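Abietadiene synthase, chloroplastic (Abies grandis, PDB 3S9V) is a chloroplast-targeted, predominantly helical enzyme of the terpene synthase family, with an N-terminal terpene synthase domain followed by a metal-binding domain. Local coordinates at residues F76-E81 against F253-F258; S227-P232 against N315-I320; S234-F239 against D249-V254. All coordinates share one frame; numbering follows the deposited sequence.

Contact 1 of 3, residues F76-E81 against F253-F258; sequences FPETVE and FVLKKF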
ATOM      1  N   PHE A  76      -7.868 -22.811  35.319  1.00 29.58           N
ATOM      2  CA  PHE A  76      -7.320 -21.454  35.266  1.00 29.20           C
ATOM      3  C   PHE A  76      -8.239 -20.512  36.047  1.00 29.20           C
ATOM      4  O   PHE A  76      -8.971 -19.722  35.450  1.00 29.10           O
ATOM      5  CB  PHE A  76      -7.235 -20.953  33.824  1.00 29.43           C
ATOM      6  CG  PHE A  76      -6.335 -21.765  32.939  1.00 29.48           C
ATOM      7  CD1 PHE A  76      -6.867 -22.529  31.903  1.00 25.17           C
ATOM      8  CD2 PHE A  76      -4.952 -21.744  33.116  1.00 24.84           C
ATOM      9  CE1 PHE A  76      -6.033 -23.262  31.048  1.00 29.92           C
ATOM     10  CE2 PHE A  76      -4.112 -22.471  32.269  1.00 27.33           C
ATOM     11  CZ  PHE A  76      -4.652 -23.231  31.234  1.00 27.19           C
ATOM     12  N   PRO A  77      -8.196 -20.565  37.390  1.00 30.32           N
ATOM     13  CA  PRO A  77      -9.032 -19.725  38.262  1.00 29.70           C
ATOM     14  C   PRO A  77      -9.030 -18.233  37.925  1.00 26.29           C
ATOM     15  O   PRO A  77     -10.034 -17.540  38.107  1.00 24.14           O
ATOM     16  CB  PRO A  77      -8.459 -19.989  39.658  1.00 24.96           C
ATOM     17  CG  PRO A  77      -7.900 -21.360  39.542  1.00 31.03           C
ATOM     18  CD  PRO A  77      -7.227 -21.332  38.191  1.00 27.41           C
ATOM     19  N   GLU A  78      -7.897 -17.745  37.438  1.00 26.54           N
ATOM     20  CA  GLU A  78      -7.770 -16.338  37.096  1.00 27.66           C
ATOM     21  C   GLU A  78      -8.730 -15.922  35.965  1.00 26.88           C
ATOM     22  O   GLU A  78      -9.211 -14.793  35.939  1.00 25.33           O
ATOM     23  CB  GLU A  78      -6.316 -16.023  36.709  1.00 29.30           C
ATOM     24  CG  GLU A  78      -5.903 -16.543  35.322  1.00 46.83           C
ATOM     25  CD  GLU A  78      -5.119 -17.856  35.346  1.00 46.65           C
ATOM     26  OE1 GLU A  78      -5.457 -18.763  36.147  1.00 41.20           O
ATOM     27  OE2 GLU A  78      -4.169 -17.974  34.538  1.00 36.79           O
ATOM     28  N   THR A  79      -9.019 -16.829  35.034  1.00 24.11           N
ATOM     29  CA  THR A  79      -9.918 -16.480  33.949  1.00 22.60           C
ATOM     30  C   THR A  79     -11.348 -16.356  34.458  1.00 21.38           C
ATOM     31  O   THR A  79     -12.105 -15.505  33.993  1.00 22.39           O
ATOM     32  CB  THR A  79      -9.841 -17.499  32.789  1.00 25.49           C
ATOM     33  OG1 THR A  79     -10.274 -18.792  33.235  1.00 21.49           O
ATOM     34  CG2 THR A  79      -8.408 -17.583  32.269  1.00 12.03           C
ATOM     35  N   VAL A  80     -11.725 -17.186  35.422  1.00 23.45           N
ATOM     36  CA  VAL A  80     -13.069 -17.091  35.983  1.00 23.45           C
ATOM     37  C   VAL A  80     -13.208 -15.738  36.679  1.00 25.81           C
ATOM     38  O   VAL A  80     -14.222 -15.044  36.535  1.00 27.93           O
ATOM     39  CB  VAL A  80     -13.342 -18.211  37.002  1.00 21.92           C
ATOM     40  CG1 VAL A  80     -14.658 -17.937  37.747  1.00 13.13           C
ATOM     41  CG2 VAL A  80     -13.425 -19.543  36.279  1.00 17.67           C
ATOM     42  N   GLU A  81     -12.175 -15.364  37.427  1.00 23.20           N
ATOM     43  CA  GLU A  81     -12.179 -14.092  38.121  1.00 23.21           C
ATOM     44  C   GLU A  81     -12.244 -12.957  37.098  1.00 23.67           C
ATOM     45  O   GLU A  81     -12.920 -11.957  37.318  1.00 26.68           O
ATOM     46  CB  GLU A  81     -10.918 -13.945  38.982  1.00 29.41           C
ATOM     47  CG  GLU A  81     -10.888 -12.659  39.803  1.00 38.07           C
ATOM     48  CD  GLU A  81     -11.962 -12.616  40.887  1.00 44.43           C
ATOM     49  OE1 GLU A  81     -12.314 -11.500  41.325  1.00 50.42           O
ATOM     50  OE2 GLU A  81     -12.442 -13.691  41.310  1.00 48.48           O
ATOM     51  N   PHE A 253       0.829 -20.746  26.962  1.00 29.45           N
ATOM     52  CA  PHE A 253       1.597 -19.790  26.172  1.00 27.45           C
ATOM     53  C   PHE A 253       0.829 -18.486  25.972  1.00 28.59           C
ATOM     54  O   PHE A 253       1.404 -17.400  26.056  1.00 29.11           O
ATOM     55  CB  PHE A 253       1.973 -20.424  24.822  1.00 27.63           C
ATOM     56  CG  PHE A 253       2.405 -19.434  23.771  1.00 31.45           C
ATOM     57  CD1 PHE A 253       1.477 -18.902  22.874  1.00 33.54           C
ATOM     58  CD2 PHE A 253       3.734 -19.047  23.665  1.00 24.68           C
ATOM     59  CE1 PHE A 253       1.869 -18.000  21.882  1.00 31.98           C
ATOM     60  CE2 PHE A 253       4.137 -18.146  22.677  1.00 28.17           C
ATOM     61  CZ  PHE A 253       3.199 -17.622  21.783  1.00 29.21           C
ATOM     62  N   VAL A 254      -0.470 -18.585  25.710  1.00 26.36           N
ATOM     63  CA  VAL A 254      -1.278 -17.386  25.532  1.00 20.30           C
ATOM     64  C   VAL A 254      -1.398 -16.658  26.868  1.00 20.21           C
ATOM     65  O   VAL A 254      -1.275 -15.436  26.926  1.00 22.53           O
ATOM     66  CB  VAL A 254      -2.691 -17.724  25.014  1.00 19.39           C
ATOM     67  CG1 VAL A 254      -3.583 -16.494  25.097  1.00 13.37           C
ATOM     68  CG2 VAL A 254      -2.610 -18.230  23.582  1.00 19.12           C
ATOM     69  N   LEU A 255      -1.633 -17.412  27.937  1.00 19.87           N
ATOM     70  CA  LEU A 255      -1.769 -16.824  29.266  1.00 22.93           C
ATOM     71  C   LEU A 255      -0.452 -16.263  29.793  1.00 26.55           C
ATOM     72  O   LEU A 255      -0.445 -15.445  30.719  1.00 23.71           O
ATOM     73  CB  LEU A 255      -2.333 -17.849  30.251  1.00 19.05           C
ATOM     74  CG  LEU A 255      -3.828 -18.095  30.060  1.00 21.56           C
ATOM     75  CD1 LEU A 255      -4.283 -19.260  30.905  1.00 15.77           C
ATOM     76  CD2 LEU A 255      -4.589 -16.826  30.429  1.00 22.60           C
ATOM     77  N   LYS A 256       0.659 -16.697  29.209  1.00 28.91           N
ATOM     78  CA  LYS A 256       1.957 -16.193  29.629  1.00 32.92           C
ATOM     79  C   LYS A 256       2.009 -14.725  29.222  1.00 34.36           C
ATOM     80  O   LYS A 256       2.540 -13.881  29.948  1.00 35.38           O
ATOM     81  CB  LYS A 256       3.086 -16.970  28.945  1.00 40.60           C
ATOM     82  CG  LYS A 256       4.481 -16.431  29.247  1.00 44.78           C
ATOM     83  CD  LYS A 256       5.575 -17.339  28.703  1.00 49.39           C
ATOM     84  CE  LYS A 256       5.513 -17.463  27.185  1.00 59.58           C
ATOM     85  NZ  LYS A 256       5.791 -16.175  26.483  1.00 61.19           N
ATOM     86  N   LYS A 257       1.427 -14.431  28.063  1.00 32.30           N
ATOM     87  CA  LYS A 257       1.387 -13.076  27.528  1.00 29.39           C
ATOM     88  C   LYS A 257       0.297 -12.209  28.181  1.00 30.33           C
ATOM     89  O   LYS A 257       0.555 -11.066  28.566  1.00 27.52           O
ATOM     90  CB  LYS A 257       1.154 -13.132  26.008  1.00 33.30           C
ATOM     91  CG  LYS A 257       1.547 -11.865  25.215  1.00 33.73           C
ATOM     92  CD  LYS A 257       0.769 -10.629  25.641  1.00 40.90           C
ATOM     93  CE  LYS A 257       1.082  -9.428  24.752  1.00 49.59           C
ATOM     94  NZ  LYS A 257       2.528  -9.063  24.757  1.00 53.40           N
ATOM     95  N   PHE A 258      -0.910 -12.749  28.329  1.00 29.04           N
ATOM     96  CA  PHE A 258      -2.002 -11.958  28.892  1.00 25.59           C
ATOM     97  C   PHE A 258      -2.385 -12.170  30.354  1.00 27.28           C
ATOM     98  O   PHE A 258      -3.311 -11.530  30.845  1.00 29.06           O
ATOM     99  CB  PHE A 258      -3.241 -12.113  28.014  1.00 23.45           C
ATOM    100  CG  PHE A 258      -2.991 -11.805  26.571  1.00 22.72           C
ATOM    101  CD1 PHE A 258      -2.746 -12.823  25.663  1.00 19.28           C
ATOM    102  CD2 PHE A 258      -2.980 -10.489  26.122  1.00 26.41           C
ATOM    103  CE1 PHE A 258      -2.494 -12.540  24.321  1.00 22.11           C
ATOM    104  CE2 PHE A 258      -2.728 -10.194  24.788  1.00 28.34           C
ATOM    105  CZ  PHE A 258      -2.486 -11.224  23.883  1.00 25.64           C
TER

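Contact 2 of 3, residues S227-P232 against N315-I320; sequences SFLSSP and NPVPDI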
ATOM      1  N   SER A 227      -2.131 -25.140  18.933  1.00 17.32           N
ATOM      2  CA  SER A 227      -3.448 -24.534  18.796  1.00 14.28           C
ATOM      3  C   SER A 227      -4.185 -25.116  17.615  1.00 16.71           C
ATOM      4  O   SER A 227      -3.615 -25.845  16.801  1.00 18.94           O
ATOM      5  CB  SER A 227      -3.338 -23.029  18.571  1.00 16.41           C
ATOM      6  OG  SER A 227      -3.234 -22.745  17.181  1.00 15.16           O
ATOM      7  N   PHE A 228      -5.465 -24.786  17.531  1.00 17.13           N
ATOM      8  CA  PHE A 228      -6.281 -25.197  16.409  1.00 17.70           C
ATOM      9  C   PHE A 228      -6.646 -23.874  15.741  1.00 18.84           C
ATOM     10  O   PHE A 228      -7.473 -23.105  16.236  1.00 20.78           O
ATOM     11  CB  PHE A 228      -7.482 -25.997  16.908  1.00 20.28           C
ATOM     12  CG  PHE A 228      -7.152 -27.446  17.163  1.00 22.96           C
ATOM     13  CD1 PHE A 228      -7.233 -28.381  16.133  1.00 12.74           C
ATOM     14  CD2 PHE A 228      -6.649 -27.851  18.399  1.00 17.91           C
ATOM     15  CE1 PHE A 228      -6.812 -29.696  16.320  1.00 23.90           C
ATOM     16  CE2 PHE A 228      -6.222 -29.167  18.602  1.00 28.69           C
ATOM     17  CZ  PHE A 228      -6.302 -30.093  17.559  1.00 24.27           C
ATOM     18  N   LEU A 229      -5.954 -23.606  14.637  1.00 18.12           N
ATOM     19  CA  LEU A 229      -6.091 -22.380  13.857  1.00 17.99           C
ATOM     20  C   LEU A 229      -6.010 -21.113  14.700  1.00 17.05           C
ATOM     21  O   LEU A 229      -6.731 -20.144  14.463  1.00 16.61           O
ATOM     22  CB  LEU A 229      -7.380 -22.380  13.034  1.00 21.20           C
ATOM     23  CG  LEU A 229      -6.969 -22.145  11.578  1.00 23.70           C
ATOM     24  CD1 LEU A 229      -7.201 -23.409  10.794  1.00 21.41           C
ATOM     25  CD2 LEU A 229      -7.724 -20.983  10.983  1.00 20.31           C
ATOM     26  N   SER A 230      -5.122 -21.154  15.688  1.00 16.23           N
ATOM     27  CA  SER A 230      -4.840 -20.052  16.604  1.00 16.27           C
ATOM     28  C   SER A 230      -5.962 -19.607  17.528  1.00 18.80           C
ATOM     29  O   SER A 230      -5.809 -18.615  18.245  1.00 19.93           O
ATOM     30  CB  SER A 230      -4.324 -18.840  15.826  1.00 17.62           C
ATOM     31  OG  SER A 230      -5.376 -18.119  15.222  1.00 23.80           O
ATOM     32  N   SER A 231      -7.073 -20.339  17.534  1.00 17.25           N
ATOM     33  CA  SER A 231      -8.216 -19.987  18.376  1.00 13.93           C
ATOM     34  C   SER A 231      -8.179 -20.608  19.778  1.00 16.02           C
ATOM     35  O   SER A 231      -8.188 -21.827  19.927  1.00 16.91           O
ATOM     36  CB  SER A 231      -9.510 -20.401  17.672  1.00 15.49           C
ATOM     37  OG  SER A 231     -10.623 -20.289  18.537  1.00 19.68           O
ATOM     38  N   PRO A 232      -8.139 -19.773  20.830  1.00 19.38           N
ATOM     39  CA  PRO A 232      -8.104 -20.271  22.211  1.00 14.55           C
ATOM     40  C   PRO A 232      -9.348 -21.071  22.610  1.00 15.53           C
ATOM     41  O   PRO A 232      -9.242 -22.112  23.258  1.00 17.19           O
ATOM     42  CB  PRO A 232      -7.966 -18.992  23.027  1.00 16.66           C
ATOM     43  CG  PRO A 232      -7.186 -18.112  22.113  1.00 20.15           C
ATOM     44  CD  PRO A 232      -7.897 -18.322  20.808  1.00 17.69           C
ATOM     45  N   ASN A 315       2.037 -20.513  10.853  1.00 28.19           N
ATOM     46  CA  ASN A 315       0.589 -20.683  10.933  1.00 29.78           C
ATOM     47  C   ASN A 315       0.190 -21.975  10.208  1.00 30.50           C
ATOM     48  O   ASN A 315       0.805 -22.358   9.215  1.00 31.89           O
ATOM     49  CB  ASN A 315      -0.117 -19.486  10.288  1.00 27.89           C
ATOM     50  CG  ASN A 315      -1.494 -19.233  10.878  1.00 33.38           C
ATOM     51  OD1 ASN A 315      -1.620 -18.961  12.071  1.00 25.23           O
ATOM     52  ND2 ASN A 315      -2.532 -19.319  10.045  1.00 31.05           N
ATOM     53  N   PRO A 316      -0.840 -22.671  10.705  1.00 30.88           N
ATOM     54  CA  PRO A 316      -1.298 -23.920  10.080  1.00 30.75           C
ATOM     55  C   PRO A 316      -1.674 -23.714   8.609  1.00 32.10           C
ATOM     56  O   PRO A 316      -1.454 -24.586   7.774  1.00 35.57           O
ATOM     57  CB  PRO A 316      -2.515 -24.302  10.913  1.00 32.05           C
ATOM     58  CG  PRO A 316      -2.246 -23.664  12.236  1.00 39.82           C
ATOM     59  CD  PRO A 316      -1.663 -22.331  11.875  1.00 30.12           C
ATOM     60  N   VAL A 317      -2.256 -22.558   8.305  1.00 28.87           N
ATOM     61  CA  VAL A 317      -2.662 -22.239   6.944  1.00 27.49           C
ATOM     62  C   VAL A 317      -2.325 -20.790   6.610  1.00 27.58           C
ATOM     63  O   VAL A 317      -2.509 -19.890   7.432  1.00 26.81           O
ATOM     64  CB  VAL A 317      -4.191 -22.446   6.729  1.00 29.26           C
ATOM     65  CG1 VAL A 317      -4.600 -23.827   7.196  1.00 33.94           C
ATOM     66  CG2 VAL A 317      -4.987 -21.380   7.468  1.00 26.02           C
ATOM     67  N   PRO A 318      -1.816 -20.544   5.395  1.00 27.95           N
ATOM     68  CA  PRO A 318      -1.476 -19.174   5.015  1.00 26.67           C
ATOM     69  C   PRO A 318      -2.726 -18.491   4.494  1.00 26.51           C
ATOM     70  O   PRO A 318      -3.718 -19.161   4.200  1.00 25.14           O
ATOM     71  CB  PRO A 318      -0.443 -19.379   3.917  1.00 24.58           C
ATOM     72  CG  PRO A 318      -1.001 -20.584   3.196  1.00 28.42           C
ATOM     73  CD  PRO A 318      -1.399 -21.501   4.350  1.00 24.79           C
ATOM     74  N   ASP A 319      -2.686 -17.167   4.393  1.00 25.96           N
ATOM     75  CA  ASP A 319      -3.821 -16.425   3.854  1.00 26.46           C
ATOM     76  C   ASP A 319      -3.301 -15.410   2.846  1.00 23.78           C
ATOM     77  O   ASP A 319      -2.215 -14.855   3.011  1.00 21.36           O
ATOM     78  CB  ASP A 319      -4.610 -15.723   4.957  1.00 20.24           C
ATOM     79  CG  ASP A 319      -3.853 -14.580   5.580  1.00 24.14           C
ATOM     80  OD1 ASP A 319      -2.923 -14.840   6.369  1.00 36.18           O
ATOM     81  OD2 ASP A 319      -4.189 -13.419   5.275  1.00 23.36           O
ATOM     82  N   ILE A 320      -4.085 -15.166   1.803  1.00 19.31           N
ATOM     83  CA  ILE A 320      -3.683 -14.252   0.751  1.00 19.03           C
ATOM     84  C   ILE A 320      -3.421 -12.820   1.226  1.00 21.78           C
ATOM     85  O   ILE A 320      -2.587 -12.124   0.653  1.00 22.72           O
ATOM     86  CB  ILE A 320      -4.727 -14.234  -0.384  1.00 19.42           C
ATOM     87  CG1 ILE A 320      -4.063 -13.805  -1.693  1.00 20.96           C
ATOM     88  CG2 ILE A 320      -5.871 -13.294  -0.031  1.00 15.16           C
ATOM     89  CD1 ILE A 320      -4.964 -13.945  -2.899  1.00 10.21           C
TER

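Contact 3 of 3, residues S234-F239 against D249-V254; sequences STAAVF and DFLNFV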
ATOM      1  N   SER A 234     -11.361 -22.622  20.611  1.00 19.74           N
ATOM      2  CA  SER A 234     -11.354 -23.839  19.815  1.00 23.08           C
ATOM      3  C   SER A 234     -10.394 -24.854  20.428  1.00 20.45           C
ATOM      4  O   SER A 234     -10.691 -26.041  20.517  1.00 18.19           O
ATOM      5  CB  SER A 234     -10.936 -23.514  18.378  1.00 21.90           C
ATOM      6  OG  SER A 234     -11.346 -24.534  17.486  1.00 24.46           O
ATOM      7  N   THR A 235      -9.236 -24.371  20.858  1.00 21.69           N
ATOM      8  CA  THR A 235      -8.229 -25.225  21.469  1.00 17.70           C
ATOM      9  C   THR A 235      -8.697 -25.734  22.827  1.00 21.15           C
ATOM     10  O   THR A 235      -8.420 -26.874  23.196  1.00 17.94           O
ATOM     11  CB  THR A 235      -6.920 -24.462  21.656  1.00 18.07           C
ATOM     12  OG1 THR A 235      -6.455 -24.009  20.380  1.00 12.88           O
ATOM     13  CG2 THR A 235      -5.863 -25.362  22.296  1.00 13.51           C
ATOM     14  N   ALA A 236      -9.403 -24.881  23.565  1.00 21.16           N
ATOM     15  CA  ALA A 236      -9.920 -25.246  24.881  1.00 20.04           C
ATOM     16  C   ALA A 236     -10.929 -26.379  24.736  1.00 20.12           C
ATOM     17  O   ALA A 236     -10.908 -27.349  25.494  1.00 22.95           O
ATOM     18  CB  ALA A 236     -10.578 -24.035  25.542  1.00 11.90           C
ATOM     19  N   ALA A 237     -11.812 -26.254  23.754  1.00 21.94           N
ATOM     20  CA  ALA A 237     -12.818 -27.273  23.498  1.00 20.64           C
ATOM     21  C   ALA A 237     -12.133 -28.586  23.140  1.00 19.90           C
ATOM     22  O   ALA A 237     -12.476 -29.631  23.684  1.00 20.46           O
ATOM     23  CB  ALA A 237     -13.725 -26.837  22.365  1.00 20.86           C
ATOM     24  N   VAL A 238     -11.164 -28.539  22.230  1.00 18.37           N
ATOM     25  CA  VAL A 238     -10.461 -29.764  21.844  1.00 20.09           C
ATOM     26  C   VAL A 238      -9.790 -30.410  23.056  1.00 22.02           C
ATOM     27  O   VAL A 238      -9.789 -31.629  23.190  1.00 23.46           O
ATOM     28  CB  VAL A 238      -9.352 -29.511  20.785  1.00 18.97           C
ATOM     29  CG1 VAL A 238      -8.590 -30.811  20.518  1.00 13.17           C
ATOM     30  CG2 VAL A 238      -9.953 -28.978  19.502  1.00 21.70           C
ATOM     31  N   PHE A 239      -9.210 -29.594  23.935  1.00 22.48           N
ATOM     32  CA  PHE A 239      -8.538 -30.132  25.109  1.00 21.86           C
ATOM     33  C   PHE A 239      -9.507 -30.843  26.024  1.00 21.86           C
ATOM     34  O   PHE A 239      -9.203 -31.913  26.546  1.00 24.56           O
ATOM     35  CB  PHE A 239      -7.842 -29.040  25.920  1.00 23.92           C
ATOM     36  CG  PHE A 239      -7.243 -29.548  27.202  1.00 26.84           C
ATOM     37  CD1 PHE A 239      -6.048 -30.256  27.191  1.00 21.24           C
ATOM     38  CD2 PHE A 239      -7.906 -29.367  28.417  1.00 24.09           C
ATOM     39  CE1 PHE A 239      -5.518 -30.782  28.367  1.00 26.66           C
ATOM     40  CE2 PHE A 239      -7.385 -29.887  29.599  1.00 27.38           C
ATOM     41  CZ  PHE A 239      -6.188 -30.598  29.574  1.00 24.04           C
ATOM     42  N   ASP A 249      -0.411 -26.557  26.322  1.00 23.99           N
ATOM     43  CA  ASP A 249       0.800 -25.763  26.156  1.00 27.03           C
ATOM     44  C   ASP A 249       0.479 -24.450  25.437  1.00 26.72           C
ATOM     45  O   ASP A 249       1.044 -23.404  25.769  1.00 23.05           O
ATOM     46  CB  ASP A 249       1.859 -26.527  25.357  1.00 33.13           C
ATOM     47  CG  ASP A 249       2.298 -27.808  26.041  1.00 41.90           C
ATOM     48  OD1 ASP A 249       2.297 -27.849  27.289  1.00 47.63           O
ATOM     49  OD2 ASP A 249       2.658 -28.768  25.330  1.00 46.73           O
ATOM     50  N   PHE A 250      -0.429 -24.504  24.459  1.00 25.54           N
ATOM     51  CA  PHE A 250      -0.810 -23.297  23.723  1.00 22.83           C
ATOM     52  C   PHE A 250      -1.568 -22.322  24.611  1.00 19.43           C
ATOM     53  O   PHE A 250      -1.372 -21.112  24.520  1.00 18.36           O
ATOM     54  CB  PHE A 250      -1.669 -23.627  22.493  1.00 22.70           C
ATOM     55  CG  PHE A 250      -2.195 -22.403  21.788  1.00 19.07           C
ATOM     56  CD1 PHE A 250      -3.525 -22.015  21.927  1.00 18.87           C
ATOM     57  CD2 PHE A 250      -1.343 -21.606  21.023  1.00 19.35           C
ATOM     58  CE1 PHE A 250      -4.003 -20.849  21.317  1.00 18.07           C
ATOM     59  CE2 PHE A 250      -1.807 -20.441  20.410  1.00 18.92           C
ATOM     60  CZ  PHE A 250      -3.142 -20.062  20.558  1.00 21.25           C
ATOM     61  N   LEU A 251      -2.438 -22.845  25.468  1.00 18.32           N
ATOM     62  CA  LEU A 251      -3.188 -21.975  26.363  1.00 22.75           C
ATOM     63  C   LEU A 251      -2.246 -21.350  27.390  1.00 20.71           C
ATOM     64  O   LEU A 251      -2.347 -20.162  27.680  1.00 20.93           O
ATOM     65  CB  LEU A 251      -4.325 -22.748  27.040  1.00 17.31           C
ATOM     66  CG  LEU A 251      -5.368 -23.295  26.052  1.00 24.50           C
ATOM     67  CD1 LEU A 251      -6.444 -24.058  26.798  1.00 17.37           C
ATOM     68  CD2 LEU A 251      -5.991 -22.151  25.260  1.00 18.82           C
ATOM     69  N   ASN A 252      -1.327 -22.144  27.934  1.00 22.54           N
ATOM     70  CA  ASN A 252      -0.360 -21.615  28.894  1.00 26.94           C
ATOM     71  C   ASN A 252       0.444 -20.501  28.216  1.00 30.09           C
ATOM     72  O   ASN A 252       0.712 -19.456  28.814  1.00 28.37           O
ATOM     73  CB  ASN A 252       0.608 -22.706  29.367  1.00 24.05           C
ATOM     74  CG  ASN A 252      -0.044 -23.699  30.308  1.00 31.26           C
ATOM     75  OD1 ASN A 252      -0.861 -23.325  31.156  1.00 27.56           O
ATOM     76  ND2 ASN A 252       0.329 -24.975  30.180  1.00 22.97           N
ATOM     77  N   PHE A 253       0.829 -20.746  26.962  1.00 29.45           N
ATOM     78  CA  PHE A 253       1.597 -19.790  26.172  1.00 27.45           C
ATOM     79  C   PHE A 253       0.829 -18.486  25.972  1.00 28.59           C
ATOM     80  O   PHE A 253       1.404 -17.400  26.056  1.00 29.11           O
ATOM     81  CB  PHE A 253       1.973 -20.424  24.822  1.00 27.63           C
ATOM     82  CG  PHE A 253       2.405 -19.434  23.771  1.00 31.45           C
ATOM     83  CD1 PHE A 253       1.477 -18.902  22.874  1.00 33.54           C
ATOM     84  CD2 PHE A 253       3.734 -19.047  23.665  1.00 24.68           C
ATOM     85  CE1 PHE A 253       1.869 -18.000  21.882  1.00 31.98           C
ATOM     86  CE2 PHE A 253       4.137 -18.146  22.677  1.00 28.17           C
ATOM     87  CZ  PHE A 253       3.199 -17.622  21.783  1.00 29.21           C
ATOM     88  N   VAL A 254      -0.470 -18.585  25.710  1.00 26.36           N
ATOM     89  CA  VAL A 254      -1.278 -17.386  25.532  1.00 20.30           C
ATOM     90  C   VAL A 254      -1.398 -16.658  26.868  1.00 20.21           C
ATOM     91  O   VAL A 254      -1.275 -15.436  26.926  1.00 22.53           O
ATOM     92  CB  VAL A 254      -2.691 -17.724  25.014  1.00 19.39           C
ATOM     93  CG1 VAL A 254      -3.583 -16.494  25.097  1.00 13.37           C
ATOM     94  CG2 VAL A 254      -2.610 -18.230  23.582  1.00 19.12           C
TER

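Contact 1 of 3, residues F76-E81 against F253-F258
Leu-255 is the residue through which 253-258 reaches 76-81, touching Phe-76, Glu-78 and Thr-79. Just before it, Phe-253 and Val-254 serve other neighbours: the Phe-253 ring meets Tyr-49 edge-to-face, and Val-254 lies on Val-262. At Leu-255 the side chain points at the first segment, its CG anti to the carbonyl carbon (chi1 -75°), and the two methyls divide the work. Leu-255 CD1 sits over one face of the Phe-76 ring, 3.6 Å from its centroid and 23° off the ring normal, a CH-pi contact. It is displaced toward the CD2-CE2 side, since Leu-255 CD1 is 3.4 Å from Phe-76 CD2 but 4.0 Å from Phe-76 CZ. The bent chain of Glu-78, coming to meet Leu-255 from the opposite direction, brings OE2 to 3.9 Å from Leu-255 CD1, van der Waals contact alone. The other branch, Leu-255 CD2, lies 4.3 Å from Thr-79 CG2. The contact joins the start of helix 77-85 and the residue leading into it to the C-terminal part of helix 245-258, packing consistent with the alpha-helical barrel domains in the N-terminal half of plant terpene synthases. This start has a polar brace: Phe-76 O accepts from Thr-79 N and, in the carbonyl plane, from Thr-79 OG1 at 2.7 Å. Later, Lys-257 NZ forms a salt bridge with Glu-51 OE2, and Phe-258 meets Tyr-266 edge-to-face.

Contact 2 of 3, residues S227-P232 against N315-I320
Leu-229 meets Pro-316 and Val-317 where two loops come together, each leading into a helix. Leu-229 sits in a type I' beta turn, Phe-228 to Ser-231, in the loop before helix 232-242; Ser-231 N to Phe-228 O at 3.1 Å closes it. Leu-229 and Ser-230 hold its two central positions, both with positive phi. Ser-227 adds an ST motif, its OG accepting from Ser-230 N. The turn sets Leu-229 CA against the proline ring, 4.4 Å from Pro-316 CG. Moving outward, Leu-229 CB is 5.3 Å from Pro-316 CG, and Leu-229 CG too keeps beyond contact distance of the ring. On the way to Val-317 its chi1 (-125°) and chi2 (110°) both lie away from staggered values. The terminal fork then faces the valine fork methyl to methyl: Leu-229 CD1 lies 4.5 Å from Val-317 CG1, and Leu-229 CD2 4.5 Å from Val-317 CG2. These are loose van der Waals distances, and no hydrogen bond spans the loops. Both segments run into capped helices, 232-242 and 320-332, Ser-231 OG taking Ser-234 N and Asp-319 OD2 taking Asp-322 N. Ser-230 OG is bonded to Trp-311 NE1 and to Leu-229 O. In the other loop Asn-315 ND2 donates to Val-317 O at 2.7 Å with an N-H...O angle of 167°, the acceptor lying in the asparagine amide plane.

Contact 3 of 3, residues S234-F239 against D249-V254
The backbones of Ala-236 and Leu-251 approach most closely, with CA atoms 7.6 Å apart, where helices 232-242 and 245-258 pack as a helical hairpin. The axes of the two segments come within 10.2 Å, and their N-to-C directions differ by 143°, so the pair runs roughly antiparallel with a marked skew. Thr-235 and Ala-236 meet Phe-250 and Leu-251. Leu-251 reaches over the first helix: its CD1 is 4.1 Å from Ala-236 CA and 4.3 Å from Ala-236 CB, while its CG lies 4.3 Å from Thr-235 CG2. Thr-235 also lies across Phe-250 at about a right angle. Thr-235 OG1 approaches Phe-250 CD1 obliquely, at 3.9 Å, and Thr-235 CG2 stands 4.1 Å from the same carbon. Phe-250 extends toward Thr-235 with CG opposite its backbone N (chi1 174°), and one ring face is covered within its own helix by Val-254 CG2, 3.6 Å above the plane. Leu-251 also rests on Ile-65, a loop residue that touches Phe-239 as well. The hydroxyl of Thr-235 is already engaged, bonding to Ser-231 O and Phe-228 N in the turn before its helix. No hydrogen bond crosses between the helices. Cohesion here therefore comes from apolar, largely non-directional contact, with the buried threonine oxygen satisfied by backbone on its own side and offering Phe-250 van der Waals contact.

From the N terminus, 76-81 opens the longest loop, closed by contact 1 at 253-258 after 171 intervening residues. Within it, 227-232 opens contact 2, which closes only at 315-320, so contacts 1 and 2 cross. Contact 3 is a local helical hairpin with nine residues between its segments, nested inside the loop of contact 2. On helix 245-258 the segments of contacts 1 and 3 overlap at Phe-253 and Val-254, and the tie is Phe-76 against Leu-251 and Asn-252. Contacts 2 and 3 meet at several points, among them Ser-227 on Phe-250 and Phe-228 on Val-238. Helix 77-85 is thus tied through the hairpin to the turn at 227-232 and onward to the loop before helix 320-332.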